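Local structure of NF-kappa-B inhibitor beta (Mus musculus, 1OY3) at residues D157-L162 and K186-C191; C191-L196 and A220-G225; T80-A85 and L149-E154. The protein inhibits NF-kappa-B by binding it and trapping it in the cytoplasm, and can in its newly made, unphosphorylated form accompany it into the nucleus. All coordinates share one frame; numbering follows the deposited sequence.

Contact 1. Residues D157-L162 and K186-C191; sequences DGHTPL and KPEPTC
The CA atoms of Gly158 and Glu188 are the nearest pair across the contact, 5.6 Å apart, where the loop ahead of helix 161-167 passes the loop that leads on to the next ankyrin repeat. Gly158 holds a positive phi (75°), and the ring of Pro189 lies directly against it: Pro189 CG is 3.6 Å from Gly158 CA, and Pro189 CD packs on Gly158 O. Glu188 CB lies alongside, meeting the edge of the His159 ring near its plane, 3.9 Å from His159 CD2. The two side chains run the same way, with ring and carboxylate planes 82° apart. The methyl CG2 of Thr160, the N-cap residue of helix 161-167, touches Lys186 CG at 4.0 Å, while the folded lysine chain carries NZ to a salt bridge with Glu152. Glu188 CG sits between its backbone N and carbonyl carbon (chi1 57°), and the chain bends again at chi2; OE1 accepts from Thr190 N at 2.6 Å and from Thr190 OG1, the two donors arriving from opposite faces of the carboxylate plane. OE2 is paired with Arg193. Two waters span the segments: one donates to Asp157 O and Glu188 OE1, the other to Gly158 O and Pro187 O. Direct contacts are van der Waals, several on Gly158 O, and the waters supply the hydrogen bonds between 157-162 and 186-191; donors and arginine would probably keep the carboxylate ionised.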
loop_
_atom_site.group_PDB
_atom_site.type_symbol
_atom_site.label_atom_id
_atom_site.label_comp_id
_atom_site.label_asym_id
_atom_site.label_seq_id
_atom_site.Cartn_x
_atom_site.Cartn_y
_atom_site.Cartn_z
ATOM N N ASP C 157 -0.906 -4.105 0.292
ATOM C CA ASP C 157 -1.496 -3.272 -0.751
ATOM C C ASP C 157 -1.262 -3.992 -2.082
ATOM O O ASP C 157 -1.578 -3.468 -3.146
ATOM C CB ASP C 157 -0.816 -1.899 -0.826
ATOM C CG ASP C 157 -0.910 -1.122 0.464
ATOM O OD1 ASP C 157 -2.028 -1.020 1.005
ATOM O OD2 ASP C 157 0.131 -0.602 0.930
ATOM N N GLY C 158 -0.688 -5.189 -2.007
ATOM C CA GLY C 158 -0.396 -5.955 -3.209
ATOM C C GLY C 158 0.810 -5.391 -3.951
ATOM O O GLY C 158 1.020 -5.687 -5.123
ATOM N N HIS C 159 1.607 -4.580 -3.262
ATOM C CA HIS C 159 2.788 -3.955 -3.865
ATOM C C HIS C 159 4.105 -4.613 -3.516
ATOM O O HIS C 159 4.344 -4.957 -2.366
ATOM C CB HIS C 159 2.900 -2.498 -3.429
ATOM C CG HIS C 159 1.844 -1.609 -4.004
ATOM N ND1 HIS C 159 1.526 -0.388 -3.453
ATOM C CD2 HIS C 159 1.073 -1.737 -5.108
ATOM C CE1 HIS C 159 0.607 0.202 -4.198
ATOM N NE2 HIS C 159 0.315 -0.597 -5.208
ATOM N N THR C 160 4.957 -4.778 -4.519
ATOM C CA THR C 160 6.289 -5.317 -4.307
ATOM C C THR C 160 7.123 -4.047 -4.191
ATOM O O THR C 160 6.616 -2.955 -4.441
ATOM C CB THR C 160 6.780 -6.094 -5.519
ATOM O OG1 THR C 160 6.914 -5.193 -6.624
ATOM C CG2 THR C 160 5.793 -7.201 -5.878
ATOM N N PRO C 161 8.409 -4.161 -3.817
ATOM C CA PRO C 161 9.230 -2.951 -3.697
ATOM C C PRO C 161 9.270 -2.075 -4.955
ATOM O O PRO C 161 9.221 -0.839 -4.857
ATOM C CB PRO C 161 10.605 -3.506 -3.330
ATOM C CG PRO C 161 10.251 -4.694 -2.487
ATOM C CD PRO C 161 9.135 -5.337 -3.305
ATOM N N LEU C 162 9.345 -2.699 -6.133
ATOM C CA LEU C 162 9.409 -1.914 -7.374
ATOM C C LEU C 162 8.181 -1.016 -7.537
ATOM O O LEU C 162 8.305 0.170 -7.892
ATOM C CB LEU C 162 9.554 -2.829 -8.593
ATOM C CG LEU C 162 9.717 -2.071 -9.924
ATOM C CD1 LEU C 162 10.958 -1.180 -9.881
ATOM C CD2 LEU C 162 9.821 -3.073 -11.073
ATOM N N LYS C 186 5.672 -7.291 -13.232
ATOM C CA LYS C 186 4.764 -7.701 -12.160
ATOM C C LYS C 186 3.546 -6.802 -11.966
ATOM O O LYS C 186 3.670 -5.647 -11.556
ATOM C CB LYS C 186 5.550 -7.791 -10.844
ATOM C CG LYS C 186 4.720 -8.189 -9.627
ATOM C CD LYS C 186 4.129 -9.586 -9.738
ATOM C CE LYS C 186 5.200 -10.667 -9.877
ATOM N NZ LYS C 186 6.135 -10.775 -8.717
ATOM N N PRO C 187 2.343 -7.330 -12.238
ATOM C CA PRO C 187 1.124 -6.530 -12.078
ATOM C C PRO C 187 0.706 -6.430 -10.610
ATOM O O PRO C 187 0.812 -7.411 -9.883
ATOM C CB PRO C 187 0.071 -7.316 -12.872
ATOM C CG PRO C 187 0.859 -8.354 -13.646
ATOM C CD PRO C 187 2.022 -8.664 -12.757
ATOM N N GLU C 188 0.261 -5.256 -10.164
ATOM C CA GLU C 188 -0.237 -5.155 -8.793
ATOM C C GLU C 188 -1.681 -5.688 -8.933
ATOM O O GLU C 188 -2.295 -5.567 -10.000
ATOM C CB GLU C 188 -0.162 -3.713 -8.260
ATOM C CG GLU C 188 -0.881 -2.646 -9.040
ATOM C CD GLU C 188 -2.381 -2.841 -9.046
ATOM O OE1 GLU C 188 -2.927 -3.258 -8.001
ATOM O OE2 GLU C 188 -3.012 -2.562 -10.092
ATOM N N PRO C 189 -2.232 -6.295 -7.872
ATOM C CA PRO C 189 -3.582 -6.870 -7.891
ATOM C C PRO C 189 -4.914 -6.109 -7.835
ATOM O O PRO C 189 -5.955 -6.758 -7.948
ATOM C CB PRO C 189 -3.503 -7.923 -6.783
ATOM C CG PRO C 189 -2.614 -7.268 -5.778
ATOM C CD PRO C 189 -1.513 -6.690 -6.643
ATOM N N THR C 190 -4.952 -4.791 -7.670
ATOM C CA THR C 190 -6.282 -4.165 -7.632
ATOM C C THR C 190 -6.898 -4.122 -9.027
ATOM O O THR C 190 -8.093 -4.356 -9.189
ATOM C CB THR C 190 -6.277 -2.738 -7.021
ATOM O OG1 THR C 190 -5.392 -1.884 -7.747
ATOM C CG2 THR C 190 -5.844 -2.789 -5.550
ATOM N N CYS C 191 -6.075 -3.839 -10.033
ATOM C CA CYS C 191 -6.557 -3.797 -11.409
ATOM C C CYS C 191 -5.476 -4.198 -12.402
ATOM O O CYS C 191 -5.532 -3.844 -13.577
ATOM C CB CYS C 191 -7.114 -2.410 -11.751
ATOM S SG CYS C 191 -6.103 -1.051 -11.215
HETATM O O HOH W 1 -2.310 -1.986 -5.510
HETATM O O HOH W 2 2.055 -7.557 -6.923
#

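Contact 2. Residues C191-L196 and A220-G225; sequences CGRTPL and ARMYGG
Tyr223 lays one face of its ring on the Cys191-Gly192 peptide: Gly192 N stands 3.4 Å above the ring plane over its centre, and Cys191 C lies above the same face toward the rim. Gly192 CA adds a CH-pi contact, 3.9 Å from the ring centroid of Tyr223. Tyr223 N donates to Cys191 O at 2.9 Å, although the place of this oxygen is less certain, as it stands too close to a neighbour. Met222 starts the type I turn that runs to Gly225. Its chain bends at chi3 (-74°), and the methyl CE touches both Cys191 SG, at 3.7 Å, and Arg193 CG; the methionine and arginine chains lie side by side. Water 3 donates to Gly192 O and Arg221 O, joining two carbonyls, and Met222 CA makes a CA-H...O contact with Gly192 O. At the other end Thr194 CG2 meets Ala220 CB at 3.5 Å. Thr194 is the N-cap of helix 195-201, its OG1 bonded to His197, and Arg193 is salt-bridged to Glu201 of that helix. The contact therefore joins the start of one ankyrin repeat to the loop between helices 205-213 and 228-233, with Met222 also resting on His197 and Leu196 packed against helix 205-213.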
loop_
_atom_site.group_PDB
_atom_site.type_symbol
_atom_site.label_atom_id
_atom_site.label_comp_id
_atom_site.label_asym_id
_atom_site.label_seq_id
_atom_site.Cartn_x
_atom_site.Cartn_y
_atom_site.Cartn_z
ATOM N N CYS C 191 -6.075 -3.839 -10.033
ATOM C CA CYS C 191 -6.557 -3.797 -11.409
ATOM C C CYS C 191 -5.476 -4.198 -12.402
ATOM O O CYS C 191 -5.532 -3.844 -13.577
ATOM C CB CYS C 191 -7.114 -2.410 -11.751
ATOM S SG CYS C 191 -6.103 -1.051 -11.215
ATOM N N GLY C 192 -4.496 -4.947 -11.915
ATOM C CA GLY C 192 -3.434 -5.437 -12.767
ATOM C C GLY C 192 -2.490 -4.427 -13.383
ATOM O O GLY C 192 -2.011 -4.621 -14.497
ATOM N N ARG C 193 -2.219 -3.342 -12.677
ATOM C CA ARG C 193 -1.291 -2.361 -13.211
ATOM C C ARG C 193 0.143 -2.891 -13.109
ATOM O O ARG C 193 0.540 -3.455 -12.097
ATOM C CB ARG C 193 -1.430 -1.045 -12.456
ATOM C CG ARG C 193 -2.776 -0.381 -12.692
ATOM C CD ARG C 193 -2.976 0.799 -11.789
ATOM N NE ARG C 193 -3.296 0.355 -10.444
ATOM C CZ ARG C 193 -3.656 1.165 -9.455
ATOM N NH1 ARG C 193 -3.730 2.469 -9.660
ATOM N NH2 ARG C 193 -3.984 0.661 -8.274
ATOM N N THR C 194 0.901 -2.726 -14.184
ATOM C CA THR C 194 2.295 -3.160 -14.220
ATOM C C THR C 194 3.121 -1.948 -13.791
ATOM O O THR C 194 2.580 -0.859 -13.600
ATOM C CB THR C 194 2.734 -3.507 -15.664
ATOM O OG1 THR C 194 2.561 -2.348 -16.497
ATOM C CG2 THR C 194 1.915 -4.651 -16.238
ATOM N N PRO C 195 4.442 -2.125 -13.619
ATOM C CA PRO C 195 5.257 -0.978 -13.233
ATOM C C PRO C 195 5.081 0.161 -14.248
ATOM O O PRO C 195 5.016 1.338 -13.879
ATOM C CB PRO C 195 6.659 -1.555 -13.243
ATOM C CG PRO C 195 6.434 -2.917 -12.719
ATOM C CD PRO C 195 5.204 -3.376 -13.465
ATOM N N LEU C 196 4.994 -0.191 -15.530
ATOM C CA LEU C 196 4.817 0.815 -16.570
ATOM C C LEU C 196 3.505 1.572 -16.405
ATOM O O LEU C 196 3.455 2.763 -16.681
ATOM C CB LEU C 196 4.879 0.181 -17.971
ATOM C CG LEU C 196 6.256 -0.251 -18.498
ATOM C CD1 LEU C 196 6.101 -0.948 -19.847
ATOM C CD2 LEU C 196 7.167 0.952 -18.634
ATOM N N ALA C 220 1.404 -4.968 -21.998
ATOM C CA ALA C 220 0.623 -5.483 -20.883
ATOM C C ALA C 220 -0.614 -4.628 -20.643
ATOM O O ALA C 220 -0.552 -3.402 -20.693
ATOM C CB ALA C 220 1.483 -5.521 -19.613
ATOM N N ARG C 221 -1.743 -5.271 -20.380
ATOM C CA ARG C 221 -2.957 -4.510 -20.112
ATOM C C ARG C 221 -3.487 -4.793 -18.713
ATOM O O ARG C 221 -3.315 -5.890 -18.183
ATOM C CB ARG C 221 -4.025 -4.819 -21.162
ATOM C CG ARG C 221 -4.353 -6.289 -21.327
ATOM C CD ARG C 221 -5.164 -6.498 -22.600
ATOM N NE ARG C 221 -4.447 -5.997 -23.770
ATOM C CZ ARG C 221 -4.933 -5.990 -25.009
ATOM N NH1 ARG C 221 -6.148 -6.462 -25.251
ATOM N NH2 ARG C 221 -4.199 -5.511 -26.008
ATOM N N MET C 222 -4.098 -3.794 -18.090
ATOM C CA MET C 222 -4.655 -4.030 -16.773
ATOM C C MET C 222 -5.937 -4.829 -16.982
ATOM O O MET C 222 -6.364 -5.018 -18.122
ATOM C CB MET C 222 -4.905 -2.709 -16.038
ATOM C CG MET C 222 -5.337 -1.549 -16.888
ATOM S SD MET C 222 -4.887 0.004 -16.075
ATOM C CE MET C 222 -6.096 0.103 -14.741
ATOM N N TYR C 223 -6.531 -5.319 -15.896
ATOM C CA TYR C 223 -7.743 -6.127 -15.967
ATOM C C TYR C 223 -8.778 -5.638 -16.981
ATOM O O TYR C 223 -9.438 -6.446 -17.642
ATOM C CB TYR C 223 -8.389 -6.217 -14.583
ATOM C CG TYR C 223 -7.532 -6.907 -13.551
ATOM C CD1 TYR C 223 -7.795 -6.759 -12.190
ATOM C CD2 TYR C 223 -6.449 -7.703 -13.931
ATOM C CE1 TYR C 223 -7.001 -7.377 -11.230
ATOM C CE2 TYR C 223 -5.648 -8.331 -12.983
ATOM C CZ TYR C 223 -5.929 -8.161 -11.633
ATOM O OH TYR C 223 -5.130 -8.761 -10.688
ATOM N N GLY C 224 -8.924 -4.323 -17.097
ATOM C CA GLY C 224 -9.888 -3.779 -18.034
ATOM C C GLY C 224 -9.489 -3.991 -19.484
ATOM O O GLY C 224 -10.349 -4.143 -20.351
ATOM N N GLY C 225 -8.184 -4.001 -19.740
ATOM C CA GLY C 225 -7.676 -4.184 -21.088
ATOM C C GLY C 225 -6.798 -3.022 -21.524
ATOM O O GLY C 225 -6.123 -3.090 -22.551
HETATM O O HOH W 3 -1.540 -6.765 -16.117
#

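Contact 3. Residues T80-A85 and L149-E154; sequences TALHLA and LQLEAE
Van der Waals contacts join Thr80, Leu82 and His83 to the turn at Gln150-Ala153. Thr80 CG2, anti to its own carbonyl carbon, meets Ala153 CB at 3.8 Å, and the same methyl of Ala153 lies 4.1 Å from His83 CE1. Leu82 crosses Gln150 at about a right angle: Leu82 CD2 reaches Gln150 CB at 4.0 Å and touches the backbone O of that residue, while the branch end of Leu151 approaches Leu82 CD2 more loosely.

Among the polar interactions, the edge of the His83 ring faces the Ala153 carbonyl, with CE1 only 3.0 Å from Ala153 O and the oxygen near the ring plane. His83 NE2 itself is hydrogen-bonded to His159 O. Next to CE1, ND1 accepts from Thr80 N at 3.2 Å in a nearly straight bond (174°), tilted from the ring plane, and also pairs with Thr80 OG1. That hydroxyl oxygen in turn accepts from His83 N, so Thr80 and His83 form a capping box at the start of helix 81-85. Water 4 accepts from Leu82 N and donates to Gln150 OE1, linking the helix's first turn to 149-154; Gln150 NE2 is held by Trp147 O and Leu97 O. Segment 149-154 is itself shaped by a type I turn, Gln150 to Ala153, closed by Ala153 N bonding to Gln150 O.

With bonds at both nitrogens, His83 is fixed in rotation: it completes the capping box of its own helix and ties that helix to the following repeat. ND1 accepting from a backbone amide is consistent with a neutral ring protonated at NE2.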
loop_
_atom_site.group_PDB
_atom_site.type_symbol
_atom_site.label_atom_id
_atom_site.label_comp_id
_atom_site.label_asym_id
_atom_site.label_seq_id
_atom_site.Cartn_x
_atom_site.Cartn_y
_atom_site.Cartn_z
ATOM N N THR C 80 8.143 -4.870 4.216
ATOM C CA THR C 80 9.418 -5.426 4.668
ATOM C C THR C 80 10.285 -4.192 4.841
ATOM O O THR C 80 9.845 -3.076 4.519
ATOM C CB THR C 80 10.098 -6.279 3.595
ATOM O OG1 THR C 80 10.265 -5.485 2.414
ATOM C CG2 THR C 80 9.269 -7.512 3.267
ATOM N N ALA C 81 11.508 -4.385 5.332
ATOM C CA ALA C 81 12.444 -3.277 5.503
ATOM C C ALA C 81 12.716 -2.648 4.133
ATOM O O ALA C 81 12.830 -1.428 4.014
ATOM C CB ALA C 81 13.761 -3.771 6.117
ATOM N N LEU C 82 12.820 -3.487 3.100
ATOM C CA LEU C 82 13.067 -2.984 1.747
ATOM C C LEU C 82 11.896 -2.135 1.271
ATOM O O LEU C 82 12.097 -1.149 0.581
ATOM C CB LEU C 82 13.299 -4.130 0.738
ATOM C CG LEU C 82 13.570 -3.665 -0.709
ATOM C CD1 LEU C 82 14.767 -2.725 -0.713
ATOM C CD2 LEU C 82 13.824 -4.864 -1.654
ATOM N N HIS C 83 10.672 -2.524 1.620
ATOM C CA HIS C 83 9.493 -1.756 1.208
ATOM C C HIS C 83 9.537 -0.357 1.777
ATOM O O HIS C 83 9.195 0.600 1.101
ATOM C CB HIS C 83 8.189 -2.396 1.699
ATOM C CG HIS C 83 7.619 -3.421 0.772
ATOM N ND1 HIS C 83 7.702 -4.774 1.018
ATOM C CD2 HIS C 83 6.942 -3.289 -0.392
ATOM C CE1 HIS C 83 7.097 -5.433 0.045
ATOM N NE2 HIS C 83 6.629 -4.553 -0.824
ATOM N N LEU C 84 9.929 -0.264 3.043
ATOM C CA LEU C 84 10.003 1.009 3.741
ATOM C C LEU C 84 11.073 1.904 3.131
ATOM O O LEU C 84 10.878 3.110 3.002
ATOM C CB LEU C 84 10.276 0.771 5.236
ATOM C CG LEU C 84 9.178 -0.028 5.953
ATOM C CD1 LEU C 84 9.616 -0.382 7.375
ATOM C CD2 LEU C 84 7.896 0.795 5.977
ATOM N N ALA C 85 12.200 1.310 2.753
ATOM C CA ALA C 85 13.278 2.066 2.147
ATOM C C ALA C 85 12.760 2.728 0.884
ATOM O O ALA C 85 13.106 3.873 0.593
ATOM C CB ALA C 85 14.466 1.148 1.802
ATOM N N LEU C 149 14.749 -12.841 -2.359
ATOM C CA LEU C 149 13.359 -13.087 -2.012
ATOM C C LEU C 149 12.721 -11.780 -1.531
ATOM O O LEU C 149 11.512 -11.713 -1.346
ATOM C CB LEU C 149 13.258 -14.153 -0.914
ATOM C CG LEU C 149 13.877 -15.512 -1.263
ATOM C CD1 LEU C 149 13.884 -16.414 -0.036
ATOM C CD2 LEU C 149 13.099 -16.152 -2.402
ATOM N N GLN C 150 13.540 -10.747 -1.323
ATOM C CA GLN C 150 13.035 -9.444 -0.874
ATOM C C GLN C 150 12.405 -8.689 -2.047
ATOM O O GLN C 150 11.449 -7.918 -1.881
ATOM C CB GLN C 150 14.174 -8.581 -0.324
ATOM C CG GLN C 150 14.840 -9.083 0.949
ATOM C CD GLN C 150 16.094 -8.273 1.295
ATOM O OE1 GLN C 150 16.005 -7.125 1.738
ATOM N NE2 GLN C 150 17.263 -8.865 1.070
ATOM N N LEU C 151 12.947 -8.933 -3.230
ATOM C CA LEU C 151 12.523 -8.272 -4.449
ATOM C C LEU C 151 11.074 -8.462 -4.824
ATOM O O LEU C 151 10.452 -7.571 -5.389
ATOM C CB LEU C 151 13.403 -8.726 -5.624
ATOM C CG LEU C 151 14.898 -8.424 -5.516
ATOM C CD1 LEU C 151 15.590 -8.928 -6.785
ATOM C CD2 LEU C 151 15.123 -6.920 -5.327
ATOM N N GLU C 152 10.532 -9.629 -4.533
ATOM C CA GLU C 152 9.151 -9.872 -4.896
ATOM C C GLU C 152 8.225 -9.999 -3.686
ATOM O O GLU C 152 7.093 -10.455 -3.805
ATOM C CB GLU C 152 9.084 -11.096 -5.811
ATOM C CG GLU C 152 9.914 -10.889 -7.090
ATOM C CD GLU C 152 9.480 -9.654 -7.873
ATOM O OE1 GLU C 152 10.357 -8.942 -8.423
ATOM O OE2 GLU C 152 8.259 -9.401 -7.947
ATOM N N ALA C 153 8.711 -9.566 -2.525
ATOM C CA ALA C 153 7.894 -9.598 -1.319
ATOM C C ALA C 153 6.739 -8.619 -1.565
ATOM O O ALA C 153 6.948 -7.522 -2.077
ATOM C CB ALA C 153 8.716 -9.156 -0.100
ATOM N N GLU C 154 5.519 -9.007 -1.226
ATOM C CA GLU C 154 4.419 -8.091 -1.452
ATOM C C GLU C 154 3.766 -7.647 -0.159
ATOM O O GLU C 154 3.561 -8.447 0.748
ATOM C CB GLU C 154 3.366 -8.706 -2.398
ATOM C CG GLU C 154 2.577 -9.867 -1.838
ATOM C CD GLU C 154 1.316 -10.166 -2.647
ATOM O OE1 GLU C 154 0.753 -11.273 -2.488
ATOM O OE2 GLU C 154 0.876 -9.296 -3.432
HETATM O O HOH W 4 13.510 -6.196 3.257
#

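Along the chain the order is contact 3, contact 1, contact 2, each closed before the next opens. The centres of contacts 1 and 2, which share Cys191, are about 10 Å apart; those of contacts 1 and 3 are about 12 Å apart, and those of contacts 2 and 3 about 21 Å, without touching. Two salt bridges and a probable hydrogen bond connect contact 1 to its two neighbours. Pro195 packs on Lys186 and Leu162. Helices 81-85, 161-167 and 195-201 thus stand in series, each begun by a threonine N-cap; contact 3 joins the parts of the ankyrin stack before and after the unmodelled residues 109-143, and contacts 1 and 2 continue it.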